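Local coordinates for protein 1-carboxybiuret hydrolase subunit AtzE (Pseudomonas sp., PDB 6C62) that hydrolyses 1-carboxybiuret to urea-1,3-dicarboxylate and ammonia, a step in the bacterial degradation of atrazine, at residues N36-R41 with G155-A160; Y71-L76 with V102-L107; K89-L94 with D121-G126; G117-E122 with T132-T137; D315-R320 with L327-F332. One frame throughout, in Å; residues are numbered along the deposited sequence.

Overall arrangement
Interactions 1, 2 and 4 gather at one end of the large mixed sheet of this amidase, where strands 38-41, 113-118 and 70-74 lie side by side; interactions 1 and 4 are centred about 10 Å apart and joined by backbone and side-chain hydrogen bonds. Interaction 2 packs helix 102-109 on this sheet. Interaction 3 ties the loops that follow strands 70-74 and 113-118, shares Asp121 and Glu122 with interaction 4, and touches interaction 5, whose centre is about 11 Å away. Along the chain, interactions 2, 3 and 4 fall within the span that interaction 1 closes, and interaction 5 comes later. The contacts thus run from the sheet edge past the probable charge-relay lysine to helices touching other chains.

Interaction 1. Residues N36-R41 with G155-A160; sequences NAFTCR and GAAIAA
Phe38 swings its ring to the side opposite its own carbonyl carbon (chi1 -80°), and this carries CE1 within 4.3 Å of Ala157 CB on helix 152-159. The methyl sits obliquely beside the ring. In Ala37, which has a single carbon to offer, CB itself points at the helix and rests between two successive helical residues, 4.2 Å from Ala156 CB and 4.3 Å from Ala157 CB. The nearest atom to it is the amide N of Ala157, at 4.0 Å. No hydrogen bond crosses this buried contact; small methyl groups allow the CA atoms of Ala37 and Ala157 to come within 5.8 Å.

The polar groups of the loop are engaged on other sides. Asn36 follows helix 17-35 with a positive phi of 57°, and its O bonds Thr137 OG1, while Asp32 receives the amides of Ala37 and Phe38 on its two carboxylate oxygens. Farther on, Thr39 and Cys40 both face Gly117, forming a classic beta bulge. Helix 152-159, built here of small residues, leads out of the glycine- and serine-rich segment of the amidase signature, which holds the probable charge-relay residue Ser150; its alanines pack against the start of edge strand 38-41.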
# COMPACT_ATOMS: atom_id res chain seq x y z
N ASN A 36 27.29 12.27 -25.12
CA ASN A 36 25.84 12.25 -25.27
C ASN A 36 25.12 12.11 -23.89
O ASN A 36 24.24 11.31 -23.72
CB ASN A 36 25.40 11.13 -26.23
CG ASN A 36 23.95 11.25 -26.64
OD1 ASN A 36 23.52 12.31 -27.01
ND2 ASN A 36 23.21 10.12 -26.66
N ALA A 37 25.56 12.91 -22.93
CA ALA A 37 24.92 12.98 -21.61
C ALA A 37 23.73 13.92 -21.61
O ALA A 37 22.79 13.65 -20.88
CB ALA A 37 25.91 13.40 -20.56
N PHE A 38 23.73 14.98 -22.41
CA PHE A 38 22.64 15.96 -22.39
C PHE A 38 21.56 15.75 -23.44
O PHE A 38 21.87 15.48 -24.58
CB PHE A 38 23.18 17.39 -22.57
CG PHE A 38 23.74 17.99 -21.32
CD1 PHE A 38 24.99 17.61 -20.87
CD2 PHE A 38 23.01 18.92 -20.61
CE1 PHE A 38 25.54 18.17 -19.72
CE2 PHE A 38 23.52 19.49 -19.46
CZ PHE A 38 24.81 19.10 -19.00
N THR A 39 20.30 15.90 -23.10
CA THR A 39 19.23 15.92 -24.07
C THR A 39 18.67 17.30 -24.26
O THR A 39 17.86 17.49 -25.21
CB THR A 39 18.04 15.00 -23.68
OG1 THR A 39 17.58 15.26 -22.33
CG2 THR A 39 18.48 13.54 -23.76
N CYS A 40 18.97 18.23 -23.35
CA CYS A 40 18.52 19.58 -23.51
C CYS A 40 19.39 20.55 -22.75
O CYS A 40 19.84 20.22 -21.66
CB CYS A 40 17.06 19.59 -23.18
SG CYS A 40 16.62 20.34 -21.69
N ARG A 41 19.74 21.64 -23.36
CA ARG A 41 20.65 22.62 -22.72
C ARG A 41 19.84 23.90 -22.44
O ARG A 41 19.34 24.52 -23.37
CB ARG A 41 21.84 22.94 -23.59
CG ARG A 41 22.64 21.71 -23.90
CD ARG A 41 23.82 22.04 -24.81
NE ARG A 41 24.24 20.87 -25.59
CZ ARG A 41 25.27 20.83 -26.45
NH1 ARG A 41 26.03 21.91 -26.69
NH2 ARG A 41 25.52 19.69 -27.10
N GLY A 155 25.67 10.36 -14.37
CA GLY A 155 27.04 9.93 -14.05
C GLY A 155 28.07 10.45 -15.06
O GLY A 155 29.15 10.90 -14.68
N ALA A 156 27.75 10.37 -16.34
CA ALA A 156 28.70 10.76 -17.39
C ALA A 156 28.98 12.23 -17.37
O ALA A 156 30.12 12.62 -17.56
CB ALA A 156 28.21 10.35 -18.77
N ALA A 157 27.98 13.06 -17.13
CA ALA A 157 28.23 14.51 -17.11
C ALA A 157 29.25 14.88 -16.05
O ALA A 157 30.04 15.83 -16.28
CB ALA A 157 26.95 15.31 -16.90
N ILE A 158 29.25 14.17 -14.92
CA ILE A 158 30.20 14.48 -13.86
C ILE A 158 31.59 13.94 -14.22
O ILE A 158 32.56 14.68 -14.13
CB ILE A 158 29.77 13.95 -12.50
CG1 ILE A 158 28.42 14.63 -12.14
CG2 ILE A 158 30.83 14.21 -11.45
CD1 ILE A 158 27.74 13.89 -11.11
N ALA A 159 31.68 12.72 -14.76
CA ALA A 159 32.96 12.12 -15.05
C ALA A 159 33.64 12.84 -16.24
O ALA A 159 34.83 12.88 -16.30
CB ALA A 159 32.84 10.67 -15.33
N ALA A 160 32.88 13.42 -17.13
CA ALA A 160 33.42 14.19 -18.25
C ALA A 160 33.79 15.61 -17.85
O ALA A 160 34.22 16.36 -18.73
CB ALA A 160 32.38 14.25 -19.37

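Interaction 2. Residues Y71-L76 with V102-L107; sequences YAVKNL and VLVQRL
Tyr71 OH is approached by three atoms of helix 102-109: Val104 CG1 and Val104 O, each 3.5 Å away, and Leu107 CB at 3.9 Å. No hydrogen bond links the two segments, so the hydroxyl meets the helix by close packing. The setting is a beta-alpha-beta unit, strand 70-74, helix 102-109 and strand 113-118, and this contact lays the helix on the first strand. The two axes run almost exactly antiparallel, at 174°, and approach to 10.7 Å.

The tyrosine reaches so far because its CG is wedged between backbone N and carbonyl carbon (chi1 75°), sending the ring out from the strand toward the helix. Leu107 then crosses it obliquely. Two residues along the strand, Val73 meets Val104 at about a right angle, and Leu114 and Leu167 of the flanking strands also pack on Val73.

The extended side chain of Lys74 runs off from this interface to place NZ among the hydroxyls of Ser150, Ser151 and Ser169; Lys74 and Ser150 are probably charge-relay residues, as in related amidases. Between strand and helix, the closest carbon pair is Leu107 CD1 and Tyr71 CE2, 3.5 Å apart, while Val73 CG1 stands 4.1 Å from Val104 CG2.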
# COMPACT_ATOMS: atom_id res chain seq x y z
N TYR A 71 24.76 22.64 -12.43
CA TYR A 71 24.21 21.28 -12.26
C TYR A 71 23.30 20.97 -13.44
O TYR A 71 22.94 21.88 -14.23
CB TYR A 71 23.49 21.10 -10.93
CG TYR A 71 22.16 21.74 -10.82
CD1 TYR A 71 22.05 23.13 -10.69
CD2 TYR A 71 20.98 21.00 -10.85
CE1 TYR A 71 20.83 23.72 -10.55
CE2 TYR A 71 19.73 21.60 -10.71
CZ TYR A 71 19.65 22.95 -10.54
OH TYR A 71 18.41 23.62 -10.46
N ALA A 72 23.06 19.69 -13.61
CA ALA A 72 22.08 19.23 -14.58
C ALA A 72 21.26 18.10 -14.00
O ALA A 72 21.66 17.48 -12.98
CB ALA A 72 22.76 18.82 -15.86
N VAL A 73 20.11 17.81 -14.62
CA VAL A 73 19.18 16.80 -14.02
C VAL A 73 18.74 15.74 -15.03
O VAL A 73 18.52 16.03 -16.21
CB VAL A 73 17.94 17.50 -13.41
CG1 VAL A 73 18.42 18.52 -12.35
CG2 VAL A 73 17.10 18.20 -14.45
N LYS A 74 18.60 14.51 -14.56
CA LYS A 74 18.00 13.45 -15.36
C LYS A 74 16.66 13.93 -15.93
O LYS A 74 15.90 14.65 -15.24
CB LYS A 74 17.81 12.25 -14.45
CG LYS A 74 17.38 10.98 -15.13
CD LYS A 74 17.32 9.88 -14.08
CE LYS A 74 17.07 8.53 -14.71
NZ LYS A 74 17.15 7.48 -13.66
N ASN A 75 16.40 13.62 -17.20
CA ASN A 75 15.27 14.24 -17.90
C ASN A 75 13.90 13.69 -17.52
O ASN A 75 12.92 14.01 -18.16
CB ASN A 75 15.54 14.33 -19.39
CG ASN A 75 15.41 13.01 -20.16
OD1 ASN A 75 14.79 12.06 -19.71
ND2 ASN A 75 16.06 12.95 -21.32
N LEU A 76 13.80 12.88 -16.45
CA LEU A 76 12.52 12.68 -15.77
C LEU A 76 12.14 13.83 -14.75
O LEU A 76 11.02 13.84 -14.22
CB LEU A 76 12.47 11.31 -15.11
CG LEU A 76 13.51 10.91 -14.06
CD1 LEU A 76 13.30 11.69 -12.79
CD2 LEU A 76 13.46 9.41 -13.73
N VAL A 102 10.22 19.97 -7.43
CA VAL A 102 10.59 20.51 -6.11
C VAL A 102 12.09 20.47 -5.83
O VAL A 102 12.63 21.42 -5.31
CB VAL A 102 9.77 19.79 -4.99
CG1 VAL A 102 10.26 20.13 -3.63
CG2 VAL A 102 8.29 20.18 -5.14
N LEU A 103 12.78 19.36 -6.16
CA LEU A 103 14.20 19.34 -5.90
C LEU A 103 15.02 20.38 -6.71
O LEU A 103 16.02 20.96 -6.18
CB LEU A 103 14.80 17.95 -6.12
CG LEU A 103 14.19 16.84 -5.29
CD1 LEU A 103 15.02 15.61 -5.44
CD2 LEU A 103 14.08 17.24 -3.82
N VAL A 104 14.58 20.63 -7.94
CA VAL A 104 15.15 21.69 -8.77
C VAL A 104 14.91 23.06 -8.14
O VAL A 104 15.86 23.87 -8.06
CB VAL A 104 14.63 21.62 -10.22
CG1 VAL A 104 15.09 22.84 -11.02
CG2 VAL A 104 15.03 20.31 -10.87
N GLN A 105 13.68 23.31 -7.66
CA GLN A 105 13.34 24.56 -6.95
C GLN A 105 14.24 24.77 -5.74
O GLN A 105 14.70 25.87 -5.50
CB GLN A 105 11.88 24.60 -6.45
CG GLN A 105 10.77 24.46 -7.52
CD GLN A 105 9.30 24.30 -7.01
OE1 GLN A 105 8.98 24.36 -5.78
NE2 GLN A 105 8.40 23.99 -7.98
N ARG A 106 14.50 23.70 -4.98
CA ARG A 106 15.37 23.81 -3.79
C ARG A 106 16.85 24.08 -4.15
O ARG A 106 17.51 24.87 -3.46
CB ARG A 106 15.15 22.60 -2.89
CG ARG A 106 13.78 22.69 -2.27
CD ARG A 106 13.46 21.58 -1.32
NE ARG A 106 12.07 21.59 -0.90
CZ ARG A 106 11.57 20.68 -0.06
NH1 ARG A 106 12.32 19.70 0.42
NH2 ARG A 106 10.28 20.72 0.29
N LEU A 107 17.34 23.48 -5.24
CA LEU A 107 18.69 23.73 -5.67
C LEU A 107 18.81 25.18 -6.16
O LEU A 107 19.77 25.86 -5.88
CB LEU A 107 19.18 22.75 -6.73
CG LEU A 107 19.44 21.31 -6.19
CD1 LEU A 107 19.79 20.39 -7.38
CD2 LEU A 107 20.50 21.25 -5.13

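Interaction 3. Residues K89-L94 with D121-G126; sequences KINRTL and DEFAYG
Phe123 has the largest share of this contact, presenting the outer end of its ring to Ile90 and Asn91. The Asn91 amide oxygen lies at the ring edge, near its plane, with OD1 3.8 Å from Phe123 CE1; the amide and ring planes are turned 61° apart. Ile90 approaches obliquely, and its branch carbon CB is 4.2 Å from Phe123 CZ. Beta turns meet here, type I in 89-94 and type II at 121-124, in the loops that follow strands 70-74 and 113-118 of the amidase sheet.

Each turn is defined by its own backbone bonds. Lys89 O accepts Arg92 N, and Asn91 O accepts Leu94 N. In the partner loop, Asp121 O takes Ala124 N at 2.9 Å, and the third position of the turn is filled by Phe123 with a positive phi of 59°. This unusual backbone, together with a backbone hydrogen bond to Ala86, sets the point from which the ring departs; chi1 of -69° then directs it toward the other loop. The turn lies near Lys74, probably a charge-relay residue, without touching it: the two side chains are about 9 Å apart.

A second shell positions both the polar groups and the ring. Asn91 ND2 bonds Thr84 O, which anchors the amide whose oxygen meets the ring. His313 meets the Phe123 ring from outside the two loops. Within 89-94, the guanidinium of Arg92 folds back over Lys89, and its NE bonds Tyr134 OH. Glu122 holds Glu325 N through OE1, and its OE2, bonded by His133 NE2, stays 4.0 Å from Lys89 N.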
# COMPACT_ATOMS: atom_id res chain seq x y z
N LYS A 89 10.19 8.78 -26.43
CA LYS A 89 9.59 9.58 -27.47
C LYS A 89 8.11 9.80 -27.29
O LYS A 89 7.62 10.84 -27.73
CB LYS A 89 9.98 9.09 -28.86
CG LYS A 89 9.50 7.79 -29.31
CD LYS A 89 9.89 7.62 -30.79
CE LYS A 89 9.19 6.37 -31.28
NZ LYS A 89 9.89 5.90 -32.51
N ILE A 90 7.44 8.90 -26.56
CA ILE A 90 6.04 9.05 -26.21
C ILE A 90 5.70 10.39 -25.56
O ILE A 90 4.70 10.99 -25.88
CB ILE A 90 5.61 7.86 -25.34
CG1 ILE A 90 5.33 6.66 -26.24
CG2 ILE A 90 4.29 8.15 -24.60
CD1 ILE A 90 5.25 5.36 -25.52
N ASN A 91 6.53 10.86 -24.65
CA ASN A 91 6.26 12.10 -23.93
C ASN A 91 6.51 13.38 -24.77
O ASN A 91 6.16 14.46 -24.28
CB ASN A 91 7.10 12.21 -22.66
CG ASN A 91 6.59 11.31 -21.53
OD1 ASN A 91 5.76 10.44 -21.75
ND2 ASN A 91 7.14 11.50 -20.31
N ARG A 92 6.98 13.27 -26.00
CA ARG A 92 7.42 14.50 -26.72
C ARG A 92 6.30 15.51 -26.93
O ARG A 92 6.55 16.70 -26.84
CB ARG A 92 8.03 14.20 -28.09
CG ARG A 92 9.44 13.63 -28.03
CD ARG A 92 9.79 12.93 -29.31
NE ARG A 92 11.10 12.33 -29.24
CZ ARG A 92 11.64 11.62 -30.23
NH1 ARG A 92 10.96 11.46 -31.40
NH2 ARG A 92 12.87 11.18 -30.08
N THR A 93 5.10 15.03 -27.12
CA THR A 93 3.96 15.84 -27.39
C THR A 93 3.19 16.34 -26.17
O THR A 93 2.19 17.01 -26.33
CB THR A 93 2.93 15.06 -28.30
OG1 THR A 93 2.58 13.82 -27.65
CG2 THR A 93 3.51 14.78 -29.69
N LEU A 94 3.65 16.02 -24.95
CA LEU A 94 2.97 16.44 -23.74
C LEU A 94 3.26 17.94 -23.54
O LEU A 94 4.33 18.43 -23.96
CB LEU A 94 3.40 15.62 -22.52
CG LEU A 94 2.97 14.11 -22.52
CD1 LEU A 94 3.56 13.37 -21.31
CD2 LEU A 94 1.45 14.00 -22.57
N ASP A 121 17.76 5.77 -19.57
CA ASP A 121 16.99 4.68 -20.18
C ASP A 121 15.53 5.07 -20.17
O ASP A 121 15.04 5.69 -19.19
CB ASP A 121 17.12 3.36 -19.45
CG ASP A 121 18.49 2.70 -19.66
OD1 ASP A 121 18.82 2.23 -20.80
OD2 ASP A 121 19.27 2.67 -18.69
N GLU A 122 14.83 4.72 -21.24
CA GLU A 122 13.41 5.13 -21.38
C GLU A 122 12.58 4.69 -20.20
O GLU A 122 12.57 3.55 -19.84
CB GLU A 122 12.80 4.56 -22.66
CG GLU A 122 11.31 4.85 -22.70
CD GLU A 122 10.61 4.29 -23.91
OE1 GLU A 122 10.12 3.11 -23.79
OE2 GLU A 122 10.46 5.04 -24.93
N PHE A 123 11.88 5.64 -19.60
CA PHE A 123 10.98 5.41 -18.50
C PHE A 123 11.64 4.80 -17.30
O PHE A 123 10.98 4.23 -16.44
CB PHE A 123 9.70 4.64 -18.96
CG PHE A 123 8.78 5.43 -19.85
CD1 PHE A 123 8.48 6.74 -19.61
CD2 PHE A 123 8.18 4.83 -20.96
CE1 PHE A 123 7.59 7.43 -20.44
CE2 PHE A 123 7.31 5.50 -21.76
CZ PHE A 123 7.01 6.82 -21.50
N ALA A 124 12.97 4.94 -17.23
CA ALA A 124 13.80 4.52 -16.12
C ALA A 124 13.97 3.00 -16.00
O ALA A 124 14.55 2.58 -15.03
CB ALA A 124 13.28 5.09 -14.80
N TYR A 125 13.55 2.19 -16.96
CA TYR A 125 13.67 0.72 -16.84
C TYR A 125 14.92 0.21 -17.56
O TYR A 125 14.89 -0.05 -18.77
CB TYR A 125 12.44 0.01 -17.41
CG TYR A 125 12.12 -1.41 -16.90
CD1 TYR A 125 12.86 -2.03 -15.87
CD2 TYR A 125 11.03 -2.11 -17.40
CE1 TYR A 125 12.54 -3.29 -15.42
CE2 TYR A 125 10.66 -3.38 -16.88
CZ TYR A 125 11.43 -3.96 -15.89
OH TYR A 125 11.13 -5.24 -15.42
N GLY A 126 16.02 0.14 -16.86
CA GLY A 126 17.31 -0.30 -17.47
C GLY A 126 18.49 0.15 -16.66
O GLY A 126 18.37 1.12 -15.89

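Interaction 4. Residues G117-E122 with T132-T137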
# COMPACT_ATOMS: atom_id res chain seq x y z
N GLY A 117 18.94 19.11 -19.12
CA GLY A 117 18.35 17.78 -18.89
C GLY A 117 19.26 16.70 -19.47
O GLY A 117 19.89 16.91 -20.51
N LEU A 118 19.31 15.56 -18.79
CA LEU A 118 20.25 14.48 -19.08
C LEU A 118 19.59 13.18 -19.53
O LEU A 118 18.51 12.79 -19.06
CB LEU A 118 21.11 14.19 -17.83
CG LEU A 118 21.84 15.38 -17.28
CD1 LEU A 118 22.48 14.99 -15.98
CD2 LEU A 118 22.90 15.90 -18.25
N ASN A 119 20.32 12.47 -20.40
CA ASN A 119 19.86 11.22 -21.01
C ASN A 119 19.65 10.12 -19.94
O ASN A 119 20.33 10.11 -18.90
CB ASN A 119 20.88 10.76 -22.07
CG ASN A 119 20.34 9.74 -23.06
OD1 ASN A 119 19.14 9.68 -23.36
ND2 ASN A 119 21.28 8.91 -23.62
N MET A 120 18.73 9.20 -20.23
CA MET A 120 18.36 8.12 -19.36
C MET A 120 17.77 6.97 -20.15
O MET A 120 17.32 7.15 -21.27
CB MET A 120 17.38 8.61 -18.28
CG MET A 120 16.09 9.26 -18.85
SD MET A 120 14.81 9.58 -17.62
CE MET A 120 14.07 7.99 -17.29
N ASP A 121 17.76 5.77 -19.57
CA ASP A 121 16.99 4.68 -20.18
C ASP A 121 15.53 5.07 -20.17
O ASP A 121 15.04 5.69 -19.19
CB ASP A 121 17.12 3.36 -19.45
CG ASP A 121 18.49 2.70 -19.66
OD1 ASP A 121 18.82 2.23 -20.80
OD2 ASP A 121 19.27 2.67 -18.69
N GLU A 122 14.83 4.72 -21.24
CA GLU A 122 13.41 5.13 -21.38
C GLU A 122 12.58 4.69 -20.20
O GLU A 122 12.57 3.55 -19.84
CB GLU A 122 12.80 4.56 -22.66
CG GLU A 122 11.31 4.85 -22.70
CD GLU A 122 10.61 4.29 -23.91
OE1 GLU A 122 10.12 3.11 -23.79
OE2 GLU A 122 10.46 5.04 -24.93
N THR A 132 17.52 3.73 -27.41
CA THR A 132 17.34 3.61 -28.87
C THR A 132 16.94 4.96 -29.54
O THR A 132 17.37 5.24 -30.64
CB THR A 132 16.32 2.50 -29.22
OG1 THR A 132 16.77 1.27 -28.70
CG2 THR A 132 16.07 2.32 -30.74
N HIS A 133 16.17 5.81 -28.89
CA HIS A 133 15.64 7.00 -29.50
C HIS A 133 16.73 8.09 -29.49
O HIS A 133 16.93 8.77 -30.51
CB HIS A 133 14.43 7.54 -28.78
CG HIS A 133 13.43 6.52 -28.35
ND1 HIS A 133 12.82 5.66 -29.22
CD2 HIS A 133 12.90 6.26 -27.13
CE1 HIS A 133 11.97 4.89 -28.56
NE2 HIS A 133 11.99 5.25 -27.28
N TYR A 134 17.41 8.28 -28.35
CA TYR A 134 18.34 9.36 -28.15
C TYR A 134 19.81 8.99 -28.30
O TYR A 134 20.67 9.86 -28.23
CB TYR A 134 18.08 10.02 -26.75
CG TYR A 134 16.73 10.59 -26.71
CD1 TYR A 134 16.42 11.73 -27.40
CD2 TYR A 134 15.70 9.93 -26.06
CE1 TYR A 134 15.12 12.26 -27.37
CE2 TYR A 134 14.44 10.42 -26.06
CZ TYR A 134 14.14 11.58 -26.73
OH TYR A 134 12.85 12.03 -26.75
N GLY A 135 20.09 7.71 -28.47
CA GLY A 135 21.43 7.19 -28.52
C GLY A 135 21.99 6.86 -27.14
O GLY A 135 21.49 7.37 -26.10
N PRO A 136 23.02 5.99 -27.10
CA PRO A 136 23.62 5.66 -25.81
C PRO A 136 24.38 6.81 -25.23
O PRO A 136 24.93 7.66 -26.00
CB PRO A 136 24.62 4.54 -26.15
CG PRO A 136 25.04 4.86 -27.54
CD PRO A 136 23.79 5.38 -28.22
N THR A 137 24.44 6.89 -23.91
CA THR A 137 25.45 7.73 -23.23
C THR A 137 26.73 6.94 -23.10
O THR A 137 26.68 5.77 -22.74
CB THR A 137 24.93 8.20 -21.88
OG1 THR A 137 23.83 9.10 -22.09
CG2 THR A 137 26.01 8.96 -21.12
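Asn119 and Thr137 lie alongside each other with their side chains pointing in opposite directions, and the asparagine amide links the end of strand 113-118 to the beta-hairpin strand 135-139. Its ND2 makes two bonds. Thr137 OG1 sits 3.0 Å from Asn119 ND2, only 12° out of the amide plane, with an N-H...O angle of 157°. Gly135 O, at 2.9 Å from Asn119 ND2, is somewhat more tilted and its bond more bent. CG is placed opposite the backbone N (chi1 -162°), which extends the amide across to both acceptors, and the other end of the amide, OD1, rests 3.6 Å from Tyr134 CB.

Thr137 OG1 has its other bond with Asn36 O, in the loop before strand 38-41. Tyr134 turns its ring steeply to the Asn119 amide and sends its OH away to Ser88 O. Asn131 OD1 accepts the amides of His133 and Tyr134, an Asx turn that shapes the chain between the hairpin strands.

At the far end, a histidine-carboxylate bond closes the contact. The His133 ring and Glu122 carboxylate planes are inclined to each other, and the N-H, nearly in its ring plane, meets the oxygen from above the carboxylate: His133 NE2 donates to Glu122 OE2 at 2.8 Å.

Interaction 5. Residues D315-R320 with L327-F332; sequences DDLRIR and LSVDRF
Leu317 reaches from helix 314-319 toward the first turn of helix 329-336 and divides its two methyls between Val329 and Phe332. These are consecutive helices joined by a short loop, packed as a pair at the surface facing another protein chain. With CG opposite the carbonyl carbon (chi1 -67°) and chi2 near 164°, the leucine fork faces helix 329-336, one methyl to each partner. CD2 of Leu317 comes 3.8 Å from CG2 of Val329, and the two side chains slide past each other in opposite senses. CD1 takes the other partner, lying 4.2 Å from Phe332 CB.

Val329 has CG1 set between its backbone N and carbonyl carbon (chi1 71°), and this leaves CG2, placed opposite the N, to do the touching. Phe332 offers only its CB to Leu317, meeting it at about a right angle. Its ring turns off to the rings of Tyr125 and His313. Phe324, from the loop that joins the two helices, packs on both Leu317 and Val329.

Polar residues on the two helices bond outside this contact. Arg320, just past the first helix, pairs with Asp323 of the connecting loop in a salt bridge. Asp330 bridges in the same way to a basic side chain on the chain of another protein, and Arg318 NE bonds the backbone of that chain. With no hydrogen bond between the two segments, the contact itself rests on van der Waals and hydrophobic forces among buried aliphatic carbons, while Arg318 and Asp330 bind these helices to the neighbouring protein.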
# COMPACT_ATOMS: atom_id res chain seq x y z
N ASP A 315 -2.03 2.12 -20.88
CA ASP A 315 -2.83 2.78 -21.91
C ASP A 315 -2.02 2.96 -23.18
O ASP A 315 -2.54 2.69 -24.26
CB ASP A 315 -3.29 4.19 -21.50
CG ASP A 315 -4.32 4.20 -20.35
OD1 ASP A 315 -5.25 3.33 -20.35
OD2 ASP A 315 -4.22 5.13 -19.45
N ASP A 316 -0.76 3.39 -23.04
CA ASP A 316 0.14 3.48 -24.16
C ASP A 316 0.60 2.13 -24.71
O ASP A 316 0.78 1.98 -25.92
CB ASP A 316 1.35 4.34 -23.81
CG ASP A 316 0.98 5.83 -23.74
OD1 ASP A 316 0.11 6.25 -24.53
OD2 ASP A 316 1.56 6.61 -22.90
N LEU A 317 0.74 1.10 -23.88
CA LEU A 317 1.07 -0.22 -24.42
C LEU A 317 -0.06 -0.77 -25.27
O LEU A 317 0.18 -1.58 -26.14
CB LEU A 317 1.45 -1.22 -23.31
CG LEU A 317 2.75 -0.96 -22.54
CD1 LEU A 317 2.81 -1.77 -21.25
CD2 LEU A 317 3.92 -1.28 -23.43
N ARG A 318 -1.30 -0.37 -24.98
CA ARG A 318 -2.41 -0.84 -25.76
C ARG A 318 -2.48 -0.16 -27.16
O ARG A 318 -2.75 -0.77 -28.14
CB ARG A 318 -3.72 -0.59 -25.03
CG ARG A 318 -3.94 -1.52 -23.88
CD ARG A 318 -5.12 -1.06 -23.06
NE ARG A 318 -5.54 -2.14 -22.18
CZ ARG A 318 -6.23 -1.98 -21.05
NH1 ARG A 318 -6.57 -0.77 -20.64
NH2 ARG A 318 -6.54 -3.03 -20.32
N ILE A 319 -2.21 1.12 -27.22
CA ILE A 319 -2.47 1.89 -28.43
C ILE A 319 -1.20 2.18 -29.26
O ILE A 319 -1.30 2.29 -30.47
CB ILE A 319 -3.17 3.23 -28.09
CG1 ILE A 319 -2.24 4.13 -27.28
CG2 ILE A 319 -4.50 3.07 -27.37
CD1 ILE A 319 -2.62 5.58 -27.19
N ARG A 320 -0.02 2.25 -28.63
CA ARG A 320 1.23 2.54 -29.33
C ARG A 320 2.46 1.81 -28.85
O ARG A 320 3.54 2.39 -28.59
CB ARG A 320 1.48 4.06 -29.35
CG ARG A 320 1.64 4.65 -27.96
CD ARG A 320 1.47 6.17 -27.94
NE ARG A 320 2.47 6.85 -28.74
CZ ARG A 320 2.67 8.16 -28.73
NH1 ARG A 320 1.92 8.95 -27.97
NH2 ARG A 320 3.60 8.67 -29.52
N LEU A 327 14.20 -2.31 -26.51
CA LEU A 327 14.92 -3.12 -25.49
C LEU A 327 14.20 -3.34 -24.19
O LEU A 327 14.65 -4.11 -23.38
CB LEU A 327 16.28 -2.49 -25.19
CG LEU A 327 17.24 -2.52 -26.43
CD1 LEU A 327 18.56 -1.81 -26.12
CD2 LEU A 327 17.49 -3.97 -26.93
N SER A 328 13.13 -2.61 -23.92
CA SER A 328 12.45 -2.81 -22.65
C SER A 328 10.97 -2.99 -22.79
O SER A 328 10.33 -3.33 -21.84
CB SER A 328 12.77 -1.64 -21.70
OG SER A 328 12.37 -0.43 -22.34
N VAL A 329 10.38 -2.73 -23.96
CA VAL A 329 8.95 -2.83 -24.07
C VAL A 329 8.40 -4.23 -23.71
O VAL A 329 7.34 -4.34 -23.10
CB VAL A 329 8.46 -2.40 -25.45
CG1 VAL A 329 8.84 -3.42 -26.51
CG2 VAL A 329 6.98 -2.16 -25.42
N ASP A 330 9.14 -5.29 -24.07
CA ASP A 330 8.72 -6.65 -23.74
C ASP A 330 8.83 -6.96 -22.26
O ASP A 330 8.06 -7.78 -21.74
CB ASP A 330 9.43 -7.71 -24.56
CG ASP A 330 9.30 -7.42 -26.10
OD1 ASP A 330 8.17 -6.98 -26.46
OD2 ASP A 330 10.33 -7.56 -26.86
N ARG A 331 9.70 -6.22 -21.56
CA ARG A 331 9.79 -6.33 -20.11
C ARG A 331 8.62 -5.64 -19.44
O ARG A 331 8.13 -6.13 -18.45
CB ARG A 331 11.12 -5.75 -19.62
CG ARG A 331 12.33 -6.41 -20.34
CD ARG A 331 13.65 -6.01 -19.73
NE ARG A 331 13.69 -6.42 -18.30
CZ ARG A 331 14.50 -5.90 -17.39
NH1 ARG A 331 15.29 -4.87 -17.72
NH2 ARG A 331 14.49 -6.37 -16.15
N PHE A 332 8.21 -4.50 -19.96
CA PHE A 332 7.01 -3.84 -19.48
C PHE A 332 5.78 -4.71 -19.69
O PHE A 332 4.95 -4.85 -18.77
CB PHE A 332 6.79 -2.43 -20.14
CG PHE A 332 7.60 -1.32 -19.55
CD1 PHE A 332 7.51 -0.98 -18.22
CD2 PHE A 332 8.42 -0.59 -20.35
CE1 PHE A 332 8.23 0.10 -17.70
CE2 PHE A 332 9.20 0.45 -19.84
CZ PHE A 332 9.09 0.81 -18.52